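Local coordinates for lectin 2 (PDB 4TQJ), which recognises glycans that end in a non-reducing terminal N-acetylglucosamine, at residues A80-S85 with P97-N103; V113-Y119 with L169-R174; T291-D297 with A309-G313; F356-L362 with A377-S383. The protein carries 1 engineered substitution. All coordinates share one frame; numbering follows the deposited sequence.

Interaction 1 (A80-S85 with P97-N103); sequences AGVYVS and PKMVIAN
Tyr83 and Met99 face each other as a non-hydrogen-bonded antiparallel pair, and this is the looser side of the contact. Met99 runs out extended through chi1 (178°) and chi2, which carries its chain obliquely across the tyrosine ring. CB rests 3.6 Å from Tyr83 CD1, and CG rides 3.9 Å above the ring plane, offset toward the rim. The sulfur completes a Met-aromatic contact, SD lying obliquely 4.8 Å from the ring centroid of Tyr83. The thioether itself belongs to an exposed residue. The other face is the more deeply buried, with aliphatic groups meeting across it, though Lys98 extends from it into solvent. Val82 and Ile101 lie side by side, their CG2 atoms 3.7 Å apart, while Val84 CG2 meets Val100 CG1 at the same 3.7 Å with the two side chains about perpendicular. Phe77 and Val75 of strand 73-77 pack on Val82 from within the sheet.

Between these faces the backbone makes a beta bulge, since Val100 and Ile101 both serve Val82. Val82 N gives its proton to Ile101 O (3.0 Å), and Val100 N reaches Val82 O (2.9 Å). Val84 and Lys98 then pair regularly through two more bonds. At the end, Pro97 covers Ser85, whose hydroxyl is spent on Ala94 O. Across the seam, then, the third and fourth strands of this propeller blade are joined by backbone bonds and nonpolar surface, with no charged pair between them.

Interaction 2 (V113-Y119 with L169-R174); sequences VEKHLRY and LDRHLR
Leu117 and Leu169 share one rotamer, chi1 near -60° and chi2 near 160°, and it turns one methyl of each toward the other: CD2 of Leu117 stands 3.7 Å from CD2 of Leu169 as the side chains slide past in opposite directions. Arg174 bends at chi3 (-68°), bringing its guanidinium under the other methyl of Leu117, so that CD1 sits over one face of the group, 3.7 Å from Arg174 NE. The edge of the guanidinium looks toward Lys115 O without touching it. Two waters fill that step, one accepting from Arg174 NH1 and the other from Arg174 NH2, and both are placed to donate to Lys115 O. NH1 also holds Phe160 O. A third water joins Glu114 O to Leu169 N, and Leu169 CD1 lies 3.3 Å from Glu114 O. Farther along the strand, Tyr119 OH donates to Arg174 O at 2.8 Å, the carbonyl oxygen lying in the plane of the phenol ring.

No helix takes part. The contact bridges the innermost strands 117-121 and 173-177 of adjacent propeller blades. Phe134 of strand 130-134 touches both Leu117 and Arg174, and Gln7, just past the short strand 4-5, binds Arg174 N.

Interaction 3 (T291-D297 with A309-G313); sequences TGNGRGD and ALNNG
No beta bridge joins the two segments: they draw closest where Asp297 CA lies 5.0 Å from Leu310 CA, and each loop is folded by an Asx turn, from Asn293 in one and from Asn311 in the other. The carboxylate of Asp297 makes the central link, its OD1 met by Asn311 N at 2.8 Å, nearly straight (168°) and close to the direction of its C-O bond. Leu310 CD2 packs against the same carboxylate, 3.7 Å from Asp297 CG, and also touches Thr291 CG2.

Asn311 sends CG anti to its own nitrogen (chi1 -168°), which lays the amide beside Arg295 CB. ND2 then reaches Gly296 O at 3.2 Å, with that oxygen in the amide plane, and also bonds Leu235 O. OD1 accepts from Gly313 N and Gly315 N, so partners on both ends fix which way the amide is turned. Arg295 bends at chi2 so that NE gives a bond to Gly313 O (2.9 Å), tilted from the guanidinium plane. Its NH1 turns back to Asn293 O at 3.0 Å, this time in plane. A water held by Asn293 ND2 also reaches Asp297 OD1 and Asn311 O.

Within this FG-GAP-like repeat, Asp297 OD2 has its own donor in Leu290 N. Ringed by backbone N-H groups and water, the carboxylate is probably ionised, tying both loops with one charge.

Interaction 4 (F356-L362 with A377-S383); sequences FGEKETL and ALTNDFS
Thr361 and Thr379 form a hydrogen-bonded antiparallel pair at a classic beta bulge, where Leu378 and Thr379 both face Thr361, in the outer hairpin of the last beta-propeller blade built from one continuous run of chain. Thr361 N gives a short bond to Thr379 O, 2.7 Å and almost straight. Thr361 O takes Leu378 N at 3.0 Å and, more weakly, Thr379 N.

The side chain of Thr361 can be followed atom by atom. CB lies 3.3 Å from Thr379 O and also brushes the methyl of Thr379. From there the branches part. The methyl CG2 runs alongside Leu378, 4.1 Å from its CD2. The hydroxyl, swung opposite the carbonyl carbon and beside the backbone nitrogen (chi1 -73°), donates to Asp381 O at 2.7 Å in the carbonyl plane. It therefore grips the type II turn of Asn380 to Ser383 that follows the strand; an ST turn, with Thr379 OG1 accepting from Asp381 N, overlaps the start of that turn.

Within the turn, Phe382 CB sits over the centre of the Phe356 ring, 3.9 Å from the centroid, as a CH-pi contact. The two rings are nearly parallel but slid apart, so they barely overlap. Ile21 of strand 20-25 packs on both, joining this end to the next blade, while Leu378 touches Val36 of the second subunit. Ser383 CB packs under the loop at Gly357 O, and its hydroxyl, which also bonds Ser385, donates to Asn380 O at 2.8 Å.

From the N terminus, the chain first closes a short loop at interaction 1, where the outer two strands of the blade spanning 60-101 pair. Interaction 2 spans far more sequence, 49 intervening residues, and joins the inner strands of two successive blades rather than strands of one. Interaction 3 returns to a local closure, with the loop before the second strand of its blade meeting the loop after the third. Interaction 4 pairs the outer hairpin of 361-379 and leads into the turn toward the blade that strand 395-399 completes. All four run in series, with no nesting or crossing. Interactions 1 and 3 lie on opposite sides of the chain's centre, their centres about 39 Å apart.

Interaction 1 (A80-S85 with P97-N103)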
loop_
_atom_site.group_PDB
_atom_site.type_symbol
_atom_site.label_atom_id
_atom_site.label_comp_id
_atom_site.label_asym_id
_atom_site.label_seq_id
_atom_site.Cartn_x
_atom_site.Cartn_y
_atom_site.Cartn_z
ATOM N N ALA A 80 -9.533 29.143 10.930
ATOM C CA ALA A 80 -9.879 29.000 12.343
ATOM C C ALA A 80 -9.117 27.874 13.031
ATOM O O ALA A 80 -9.226 27.691 14.240
ATOM C CB ALA A 80 -11.381 28.795 12.505
ATOM N N GLY A 81 -8.351 27.112 12.257
ATOM C CA GLY A 81 -7.563 26.037 12.828
ATOM C C GLY A 81 -7.215 24.961 11.823
ATOM O O GLY A 81 -7.175 25.204 10.617
ATOM N N VAL A 82 -6.973 23.763 12.334
ATOM C CA VAL A 82 -6.548 22.646 11.515
ATOM C C VAL A 82 -7.685 21.659 11.329
ATOM O O VAL A 82 -8.339 21.266 12.296
ATOM C CB VAL A 82 -5.346 21.944 12.161
ATOM C CG1 VAL A 82 -4.858 20.809 11.286
ATOM C CG2 VAL A 82 -4.236 22.969 12.432
ATOM N N TYR A 83 -7.924 21.280 10.074
ATOM C CA TYR A 83 -8.992 20.354 9.717
ATOM C C TYR A 83 -8.402 19.088 9.120
ATOM O O TYR A 83 -7.476 19.160 8.313
ATOM C CB TYR A 83 -9.918 20.997 8.688
ATOM C CG TYR A 83 -10.540 22.303 9.127
ATOM C CD1 TYR A 83 -11.833 22.338 9.648
ATOM C CD2 TYR A 83 -9.849 23.503 9.008
ATOM C CE1 TYR A 83 -12.417 23.526 10.046
ATOM C CE2 TYR A 83 -10.425 24.700 9.405
ATOM C CZ TYR A 83 -11.710 24.704 9.922
ATOM O OH TYR A 83 -12.292 25.893 10.314
ATOM N N VAL A 84 -8.946 17.932 9.498
ATOM C CA VAL A 84 -8.423 16.654 9.039
ATOM C C VAL A 84 -9.498 15.792 8.386
ATOM O O VAL A 84 -10.605 15.675 8.907
ATOM C CB VAL A 84 -7.817 15.841 10.213
ATOM C CG1 VAL A 84 -7.351 14.468 9.731
ATOM C CG2 VAL A 84 -6.681 16.603 10.878
ATOM N N SER A 85 -9.163 15.196 7.245
ATOM C CA SER A 85 -9.996 14.167 6.627
ATOM C C SER A 85 -9.314 12.816 6.752
ATOM O O SER A 85 -8.339 12.523 6.059
ATOM C CB SER A 85 -10.277 14.471 5.152
ATOM O OG SER A 85 -11.332 15.409 5.011
ATOM N N PRO A 97 -14.392 17.132 6.454
ATOM C CA PRO A 97 -13.295 16.903 7.397
ATOM C C PRO A 97 -13.670 17.385 8.799
ATOM O O PRO A 97 -14.657 18.100 8.953
ATOM C CB PRO A 97 -12.167 17.754 6.820
ATOM C CG PRO A 97 -12.869 18.875 6.132
ATOM C CD PRO A 97 -14.133 18.282 5.570
ATOM N N LYS A 98 -12.889 16.996 9.801
ATOM C CA LYS A 98 -13.146 17.398 11.184
ATOM C C LYS A 98 -12.082 18.374 11.691
ATOM O O LYS A 98 -10.894 18.179 11.453
ATOM C CB LYS A 98 -13.188 16.162 12.082
ATOM C CG LYS A 98 -13.597 16.437 13.522
ATOM C CD LYS A 98 -13.592 15.152 14.338
ATOM C CE LYS A 98 -13.889 15.420 15.811
ATOM N NZ LYS A 98 -13.697 14.193 16.637
ATOM N N MET A 99 -12.510 19.423 12.388
ATOM C CA MET A 99 -11.576 20.399 12.943
ATOM C C MET A 99 -10.991 19.886 14.255
ATOM O O MET A 99 -11.707 19.728 15.242
ATOM C CB MET A 99 -12.252 21.756 13.154
ATOM C CG MET A 99 -11.346 22.808 13.771
ATOM S SD MET A 99 -12.228 24.332 14.173
ATOM C CE MET A 99 -13.534 23.683 15.210
ATOM N N VAL A 100 -9.685 19.641 14.259
ATOM C CA VAL A 100 -9.021 18.976 15.379
ATOM C C VAL A 100 -8.339 19.941 16.350
ATOM O O VAL A 100 -7.924 19.534 17.431
ATOM C CB VAL A 100 -7.992 17.938 14.871
ATOM C CG1 VAL A 100 -8.665 16.932 13.965
ATOM C CG2 VAL A 100 -6.846 18.632 14.128
ATOM N N ILE A 101 -8.215 21.210 15.973
ATOM C CA ILE A 101 -7.610 22.196 16.867
ATOM C C ILE A 101 -7.793 23.640 16.401
ATOM O O ILE A 101 -7.693 23.957 15.205
ATOM C CB ILE A 101 -6.096 21.905 17.135
ATOM C CG1 ILE A 101 -5.573 22.732 18.312
ATOM C CG2 ILE A 101 -5.247 22.169 15.896
ATOM C CD1 ILE A 101 -4.206 22.305 18.791
ATOM N N ALA A 102 -8.061 24.511 17.368
ATOM C CA ALA A 102 -8.237 25.930 17.120
ATOM C C ALA A 102 -6.920 26.702 17.246
ATOM O O ALA A 102 -6.821 27.665 17.999
ATOM C CB ALA A 102 -9.295 26.505 18.071
ATOM N N ASN A 103 -5.910 26.276 16.489
ATOM C CA ASN A 103 -4.617 26.957 16.465
ATOM C C ASN A 103 -3.947 26.755 15.100
ATOM O O ASN A 103 -4.446 25.989 14.277
ATOM C CB ASN A 103 -3.697 26.423 17.571
ATOM C CG ASN A 103 -4.165 26.799 18.972
ATOM O OD1 ASN A 103 -4.960 26.092 19.582
ATOM N ND2 ASN A 103 -3.653 27.905 19.491
#

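Interaction 2 (V113-Y119 with L169-R174)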
loop_
_atom_site.group_PDB
_atom_site.type_symbol
_atom_site.label_atom_id
_atom_site.label_comp_id
_atom_site.label_asym_id
_atom_site.label_seq_id
_atom_site.Cartn_x
_atom_site.Cartn_y
_atom_site.Cartn_z
ATOM N N VAL A 113 1.558 32.597 5.728
ATOM C CA VAL A 113 2.425 31.882 4.794
ATOM C C VAL A 113 3.708 32.680 4.510
ATOM O O VAL A 113 4.762 32.100 4.217
ATOM C CB VAL A 113 1.664 31.572 3.477
ATOM C CG1 VAL A 113 2.617 31.195 2.353
ATOM C CG2 VAL A 113 0.630 30.485 3.714
ATOM N N GLU A 114 3.621 34.007 4.619
ATOM C CA GLU A 114 4.770 34.890 4.360
ATOM C C GLU A 114 5.794 34.973 5.506
ATOM O O GLU A 114 6.888 35.519 5.331
ATOM C CB GLU A 114 4.281 36.311 4.054
ATOM C CG GLU A 114 3.287 36.403 2.903
ATOM C CD GLU A 114 1.829 36.228 3.337
ATOM O OE1 GLU A 114 1.563 35.877 4.512
ATOM O OE2 GLU A 114 0.936 36.450 2.490
ATOM N N LYS A 115 5.434 34.464 6.679
ATOM C CA LYS A 115 6.268 34.637 7.869
ATOM C C LYS A 115 6.598 33.313 8.564
ATOM O O LYS A 115 7.653 33.166 9.177
ATOM C CB LYS A 115 5.570 35.566 8.871
ATOM C CG LYS A 115 5.088 36.895 8.275
ATOM C CD LYS A 115 4.373 37.751 9.326
ATOM C CE LYS A 115 5.334 38.232 10.404
ATOM N NZ LYS A 115 4.680 39.103 11.452
ATOM N N HIS A 116 5.685 32.352 8.467
ATOM C CA HIS A 116 5.774 31.142 9.264
ATOM C C HIS A 116 5.822 29.858 8.432
ATOM O O HIS A 116 5.458 29.843 7.253
ATOM C CB HIS A 116 4.597 31.091 10.237
ATOM C CG HIS A 116 4.330 32.395 10.920
ATOM N ND1 HIS A 116 3.186 33.131 10.699
ATOM C CD2 HIS A 116 5.068 33.101 11.808
ATOM C CE1 HIS A 116 3.227 34.232 11.427
ATOM N NE2 HIS A 116 4.357 34.236 12.109
ATOM N N LEU A 117 6.279 28.788 9.075
ATOM C CA LEU A 117 6.264 27.446 8.503
ATOM C C LEU A 117 5.436 26.547 9.400
ATOM O O LEU A 117 5.572 26.606 10.613
ATOM C CB LEU A 117 7.684 26.877 8.436
ATOM C CG LEU A 117 8.657 27.687 7.580
ATOM C CD1 LEU A 117 10.109 27.332 7.903
ATOM C CD2 LEU A 117 8.335 27.458 6.113
ATOM N N ARG A 118 4.601 25.705 8.799
ATOM C CA ARG A 118 3.842 24.703 9.532
ATOM C C ARG A 118 4.084 23.328 8.928
ATOM O O ARG A 118 3.899 23.135 7.735
ATOM C CB ARG A 118 2.346 25.056 9.535
ATOM C CG ARG A 118 1.988 26.121 10.578
ATOM C CD ARG A 118 0.685 26.873 10.258
ATOM N NE ARG A 118 0.813 27.746 9.095
ATOM C CZ ARG A 118 -0.183 28.468 8.589
ATOM N NH1 ARG A 118 -1.376 28.440 9.159
ATOM N NH2 ARG A 118 0.015 29.234 7.521
ATOM N N TYR A 119 4.506 22.386 9.765
ATOM C CA TYR A 119 4.838 21.025 9.342
ATOM C C TYR A 119 4.061 20.017 10.167
ATOM O O TYR A 119 3.573 20.333 11.253
ATOM C CB TYR A 119 6.313 20.733 9.596
ATOM C CG TYR A 119 7.322 21.531 8.794
ATOM C CD1 TYR A 119 7.102 21.856 7.465
ATOM C CD2 TYR A 119 8.521 21.927 9.373
ATOM C CE1 TYR A 119 8.055 22.583 6.738
ATOM C CE2 TYR A 119 9.467 22.637 8.660
ATOM C CZ TYR A 119 9.233 22.968 7.350
ATOM O OH TYR A 119 10.196 23.661 6.645
ATOM N N LEU A 169 11.876 34.005 5.659
ATOM C CA LEU A 169 11.754 33.131 4.512
ATOM C C LEU A 169 12.576 33.594 3.319
ATOM O O LEU A 169 12.955 32.776 2.490
ATOM C CB LEU A 169 10.290 32.961 4.132
ATOM C CG LEU A 169 9.559 32.183 5.219
ATOM C CD1 LEU A 169 8.068 32.438 5.142
ATOM C CD2 LEU A 169 9.895 30.699 5.104
ATOM N N ASP A 170 12.885 34.891 3.241
ATOM C CA ASP A 170 13.748 35.371 2.162
ATOM C C ASP A 170 15.254 35.290 2.456
ATOM O O ASP A 170 16.074 35.627 1.601
ATOM C CB ASP A 170 13.331 36.780 1.685
ATOM C CG ASP A 170 13.579 37.870 2.726
ATOM O OD1 ASP A 170 13.913 37.561 3.891
ATOM O OD2 ASP A 170 13.417 39.057 2.376
ATOM N N ARG A 171 15.621 34.808 3.642
ATOM C CA ARG A 171 17.016 34.774 4.044
ATOM C C ARG A 171 17.515 33.418 4.561
ATOM O O ARG A 171 18.680 33.072 4.371
ATOM C CB ARG A 171 17.271 35.860 5.100
ATOM C CG ARG A 171 17.120 37.281 4.558
ATOM C CD ARG A 171 17.318 38.362 5.624
ATOM N NE ARG A 171 18.611 38.256 6.290
ATOM C CZ ARG A 171 19.756 38.731 5.801
ATOM N NH1 ARG A 171 19.783 39.339 4.624
ATOM N NH2 ARG A 171 20.881 38.579 6.492
ATOM N N HIS A 172 16.622 32.662 5.183
ATOM C CA HIS A 172 16.988 31.506 6.005
ATOM C C HIS A 172 16.179 30.265 5.646
ATOM O O HIS A 172 15.141 30.364 4.994
ATOM C CB HIS A 172 16.773 31.859 7.481
ATOM C CG HIS A 172 17.340 33.194 7.859
ATOM N ND1 HIS A 172 16.583 34.186 8.446
ATOM C CD2 HIS A 172 18.577 33.716 7.686
ATOM C CE1 HIS A 172 17.336 35.255 8.638
ATOM N NE2 HIS A 172 18.550 34.996 8.185
ATOM N N LEU A 173 16.660 29.106 6.088
ATOM C CA LEU A 173 15.989 27.834 5.853
ATOM C C LEU A 173 15.795 27.087 7.161
ATOM O O LEU A 173 16.687 27.056 8.002
ATOM C CB LEU A 173 16.813 26.960 4.908
ATOM C CG LEU A 173 17.068 27.563 3.519
ATOM C CD1 LEU A 173 18.196 26.813 2.837
ATOM C CD2 LEU A 173 15.786 27.533 2.672
ATOM N N ARG A 174 14.632 26.470 7.331
ATOM C CA ARG A 174 14.381 25.703 8.536
ATOM C C ARG A 174 13.794 24.350 8.174
ATOM O O ARG A 174 12.712 24.274 7.611
ATOM C CB ARG A 174 13.467 26.480 9.492
ATOM C CG ARG A 174 14.209 27.602 10.258
ATOM C CD ARG A 174 13.241 28.657 10.794
ATOM N NE ARG A 174 12.637 29.404 9.693
ATOM C CZ ARG A 174 11.701 30.341 9.828
ATOM N NH1 ARG A 174 11.231 30.665 11.025
ATOM N NH2 ARG A 174 11.222 30.945 8.753
HETATM O O HOH W 1 9.708 35.853 6.344
HETATM O O HOH W 2 8.749 32.086 11.482
HETATM O O HOH W 3 10.291 33.520 8.785
#

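Interaction 3 (T291-D297 with A309-G313)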
loop_
_atom_site.group_PDB
_atom_site.type_symbol
_atom_site.label_atom_id
_atom_site.label_comp_id
_atom_site.label_asym_id
_atom_site.label_seq_id
_atom_site.Cartn_x
_atom_site.Cartn_y
_atom_site.Cartn_z
ATOM N N THR A 291 19.990 5.004 -6.698
ATOM C CA THR A 291 20.635 3.706 -6.849
ATOM C C THR A 291 20.276 2.664 -5.791
ATOM O O THR A 291 20.817 1.565 -5.797
ATOM C CB THR A 291 22.147 3.851 -6.906
ATOM O OG1 THR A 291 22.601 4.447 -5.689
ATOM C CG2 THR A 291 22.555 4.727 -8.115
ATOM N N GLY A 292 19.358 2.999 -4.890
ATOM C CA GLY A 292 18.896 2.034 -3.912
ATOM C C GLY A 292 19.901 1.702 -2.829
ATOM O O GLY A 292 19.732 0.723 -2.108
ATOM N N ASN A 293 20.938 2.518 -2.682
ATOM C CA ASN A 293 21.920 2.261 -1.630
ATOM C C ASN A 293 21.740 3.078 -0.355
ATOM O O ASN A 293 22.555 2.981 0.558
ATOM C CB ASN A 293 23.350 2.412 -2.149
ATOM C CG ASN A 293 23.672 3.832 -2.604
ATOM O OD1 ASN A 293 22.842 4.747 -2.505
ATOM N ND2 ASN A 293 24.901 4.021 -3.102
ATOM N N GLY A 294 20.676 3.873 -0.280
ATOM C CA GLY A 294 20.437 4.695 0.906
ATOM C C GLY A 294 21.300 5.953 0.973
ATOM O O GLY A 294 21.386 6.610 2.011
ATOM N N ARG A 295 21.957 6.286 -0.136
ATOM C CA ARG A 295 22.773 7.502 -0.199
ATOM C C ARG A 295 22.189 8.485 -1.208
ATOM O O ARG A 295 21.799 8.096 -2.296
ATOM C CB ARG A 295 24.223 7.187 -0.575
ATOM C CG ARG A 295 25.076 6.699 0.575
ATOM C CD ARG A 295 24.956 5.184 0.767
ATOM N NE ARG A 295 26.070 4.673 1.559
ATOM C CZ ARG A 295 26.188 3.416 1.976
ATOM N NH1 ARG A 295 25.249 2.518 1.681
ATOM N NH2 ARG A 295 27.250 3.058 2.684
ATOM N N GLY A 296 22.144 9.763 -0.851
ATOM C CA GLY A 296 21.556 10.745 -1.746
ATOM C C GLY A 296 22.392 11.029 -2.986
ATOM O O GLY A 296 23.613 11.213 -2.898
ATOM N N ASP A 297 21.721 11.085 -4.134
ATOM C CA ASP A 297 22.332 11.464 -5.397
ATOM C C ASP A 297 21.794 12.824 -5.824
ATOM O O ASP A 297 20.707 13.229 -5.404
ATOM C CB ASP A 297 22.028 10.405 -6.457
ATOM C CG ASP A 297 22.474 9.038 -6.024
ATOM O OD1 ASP A 297 23.695 8.870 -5.843
ATOM O OD2 ASP A 297 21.617 8.150 -5.829
ATOM N N ALA A 309 24.435 13.403 -10.746
ATOM C CA ALA A 309 25.739 12.995 -10.245
ATOM C C ALA A 309 25.493 11.961 -9.165
ATOM O O ALA A 309 24.787 12.227 -8.195
ATOM C CB ALA A 309 26.517 14.172 -9.691
ATOM N N LEU A 310 26.053 10.775 -9.350
ATOM C CA LEU A 310 25.869 9.682 -8.406
ATOM C C LEU A 310 26.904 9.678 -7.285
ATOM O O LEU A 310 28.104 9.861 -7.516
ATOM C CB LEU A 310 25.900 8.339 -9.132
ATOM C CG LEU A 310 24.805 8.116 -10.175
ATOM C CD1 LEU A 310 25.024 6.773 -10.865
ATOM C CD2 LEU A 310 23.399 8.207 -9.544
ATOM N N ASN A 311 26.404 9.462 -6.070
ATOM C CA ASN A 311 27.192 9.336 -4.852
ATOM C C ASN A 311 27.969 8.030 -4.896
ATOM O O ASN A 311 27.403 6.986 -5.222
ATOM C CB ASN A 311 26.221 9.322 -3.664
ATOM C CG ASN A 311 26.906 9.488 -2.319
ATOM O OD1 ASN A 311 28.002 8.982 -2.092
ATOM N ND2 ASN A 311 26.235 10.190 -1.403
ATOM N N ASN A 312 29.261 8.079 -4.587
ATOM C CA ASN A 312 30.085 6.872 -4.592
ATOM C C ASN A 312 29.679 5.973 -3.416
ATOM O O ASN A 312 30.018 4.782 -3.365
ATOM C CB ASN A 312 31.590 7.231 -4.538
ATOM C CG ASN A 312 32.090 7.852 -5.840
ATOM O OD1 ASN A 312 31.787 7.355 -6.925
ATOM N ND2 ASN A 312 32.846 8.952 -5.737
ATOM N N GLY A 313 28.949 6.560 -2.471
ATOM C CA GLY A 313 28.485 5.847 -1.300
ATOM C C GLY A 313 29.037 6.424 -0.008
ATOM O O GLY A 313 28.623 6.036 1.080
HETATM O O HOH W 4 24.484 6.442 -4.931
HETATM O O HOH W 5 29.760 5.195 3.542
#

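Interaction 4 (F356-L362 with A377-S383)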
loop_
_atom_site.group_PDB
_atom_site.type_symbol
_atom_site.label_atom_id
_atom_site.label_comp_id
_atom_site.label_asym_id
_atom_site.label_seq_id
_atom_site.Cartn_x
_atom_site.Cartn_y
_atom_site.Cartn_z
ATOM N N PHE A 356 4.413 16.702 -14.377
ATOM C CA PHE A 356 3.079 17.139 -14.763
ATOM C C PHE A 356 3.244 18.265 -15.779
ATOM O O PHE A 356 3.525 19.401 -15.405
ATOM C CB PHE A 356 2.287 17.648 -13.551
ATOM C CG PHE A 356 2.076 16.608 -12.457
ATOM C CD1 PHE A 356 2.448 15.286 -12.637
ATOM C CD2 PHE A 356 1.512 16.973 -11.246
ATOM C CE1 PHE A 356 2.251 14.340 -11.620
ATOM C CE2 PHE A 356 1.326 16.042 -10.229
ATOM C CZ PHE A 356 1.700 14.723 -10.420
ATOM N N GLY A 357 3.085 17.940 -17.056
ATOM C CA GLY A 357 3.380 18.873 -18.138
ATOM C C GLY A 357 2.233 19.776 -18.560
ATOM O O GLY A 357 1.295 20.005 -17.802
ATOM N N GLU A 358 2.322 20.310 -19.773
ATOM C CA GLU A 358 1.311 21.236 -20.271
ATOM C C GLU A 358 -0.034 20.532 -20.429
ATOM O O GLU A 358 -1.053 21.028 -19.964
ATOM C CB GLU A 358 1.744 21.853 -21.612
ATOM C CG GLU A 358 0.868 23.007 -22.071
ATOM C CD GLU A 358 1.104 24.290 -21.293
ATOM O OE1 GLU A 358 1.879 24.288 -20.318
ATOM O OE2 GLU A 358 0.514 25.320 -21.662
ATOM N N LYS A 359 -0.016 19.373 -21.077
ATOM C CA LYS A 359 -1.239 18.642 -21.402
ATOM C C LYS A 359 -1.154 17.168 -21.003
ATOM O O LYS A 359 -2.145 16.435 -21.080
ATOM C CB LYS A 359 -1.514 18.732 -22.906
ATOM C CG LYS A 359 -1.226 20.102 -23.516
ATOM C CD LYS A 359 -1.962 21.234 -22.789
ATOM C CE LYS A 359 -3.367 21.439 -23.320
ATOM N NZ LYS A 359 -3.377 21.719 -24.794
ATOM N N GLU A 360 0.036 16.736 -20.592
ATOM C CA GLU A 360 0.275 15.347 -20.231
ATOM C C GLU A 360 1.125 15.215 -18.971
ATOM O O GLU A 360 1.983 16.053 -18.695
ATOM C CB GLU A 360 1.003 14.623 -21.365
ATOM C CG GLU A 360 0.145 14.187 -22.519
ATOM C CD GLU A 360 0.917 13.302 -23.474
ATOM O OE1 GLU A 360 1.861 13.810 -24.113
ATOM O OE2 GLU A 360 0.595 12.096 -23.572
ATOM N N THR A 361 0.891 14.141 -18.228
ATOM C CA THR A 361 1.781 13.727 -17.151
ATOM C C THR A 361 2.700 12.623 -17.672
ATOM O O THR A 361 2.237 11.553 -18.064
ATOM C CB THR A 361 0.987 13.206 -15.951
ATOM O OG1 THR A 361 0.355 14.310 -15.287
ATOM C CG2 THR A 361 1.909 12.474 -14.973
ATOM N N LEU A 362 4.001 12.901 -17.695
ATOM C CA LEU A 362 4.981 11.983 -18.258
ATOM C C LEU A 362 5.857 11.369 -17.182
ATOM O O LEU A 362 6.024 11.926 -16.096
ATOM C CB LEU A 362 5.876 12.707 -19.258
ATOM C CG LEU A 362 5.173 13.462 -20.385
ATOM C CD1 LEU A 362 6.224 14.047 -21.324
ATOM C CD2 LEU A 362 4.251 12.533 -21.127
ATOM N N ALA A 377 3.896 8.483 -21.704
ATOM C CA ALA A 377 2.696 9.199 -21.294
ATOM C C ALA A 377 1.926 8.332 -20.317
ATOM O O ALA A 377 1.431 7.270 -20.681
ATOM C CB ALA A 377 1.830 9.524 -22.507
ATOM N N LEU A 378 1.830 8.779 -19.072
ATOM C CA LEU A 378 1.142 8.030 -18.034
ATOM C C LEU A 378 -0.339 8.406 -17.959
ATOM O O LEU A 378 -1.189 7.532 -17.785
ATOM C CB LEU A 378 1.840 8.240 -16.681
ATOM C CG LEU A 378 1.197 7.842 -15.349
ATOM C CD1 LEU A 378 1.056 6.333 -15.197
ATOM C CD2 LEU A 378 2.048 8.396 -14.216
ATOM N N THR A 379 -0.644 9.697 -18.086
ATOM C CA THR A 379 -2.040 10.171 -18.075
ATOM C C THR A 379 -2.187 11.657 -18.465
ATOM O O THR A 379 -1.254 12.444 -18.309
ATOM C CB THR A 379 -2.715 9.938 -16.700
ATOM O OG1 THR A 379 -4.065 10.414 -16.736
ATOM C CG2 THR A 379 -1.964 10.665 -15.598
ATOM N N ASN A 380 -3.355 12.031 -18.987
ATOM C CA ASN A 380 -3.658 13.439 -19.255
ATOM C C ASN A 380 -3.935 14.191 -17.967
ATOM O O ASN A 380 -3.818 15.408 -17.912
ATOM C CB ASN A 380 -4.872 13.592 -20.178
ATOM C CG ASN A 380 -4.584 13.185 -21.608
ATOM O OD1 ASN A 380 -3.480 13.381 -22.116
ATOM N ND2 ASN A 380 -5.585 12.615 -22.269
ATOM N N ASP A 381 -4.311 13.456 -16.927
ATOM C CA ASP A 381 -4.687 14.063 -15.654
ATOM C C ASP A 381 -3.473 14.648 -14.917
ATOM O O ASP A 381 -2.338 14.217 -15.131
ATOM C CB ASP A 381 -5.399 13.023 -14.775
ATOM C CG ASP A 381 -6.577 12.355 -15.490
ATOM O OD1 ASP A 381 -7.414 13.069 -16.088
ATOM O OD2 ASP A 381 -6.658 11.108 -15.465
ATOM N N PHE A 382 -3.743 15.628 -14.060
ATOM C CA PHE A 382 -2.749 16.346 -13.254
ATOM C C PHE A 382 -1.888 17.347 -14.021
ATOM O O PHE A 382 -1.215 18.176 -13.408
ATOM C CB PHE A 382 -1.881 15.397 -12.413
ATOM C CG PHE A 382 -2.671 14.556 -11.453
ATOM C CD1 PHE A 382 -3.236 15.119 -10.322
ATOM C CD2 PHE A 382 -2.868 13.212 -11.698
ATOM C CE1 PHE A 382 -3.973 14.354 -9.445
ATOM C CE2 PHE A 382 -3.605 12.442 -10.825
ATOM C CZ PHE A 382 -4.151 13.013 -9.697
ATOM N N SER A 383 -1.918 17.276 -15.346
ATOM C CA SER A 383 -1.199 18.248 -16.176
ATOM C C SER A 383 -1.775 19.657 -16.012
ATOM O O SER A 383 -2.929 19.830 -15.618
ATOM C CB SER A 383 -1.239 17.840 -17.646
ATOM O OG SER A 383 -2.566 17.897 -18.140
#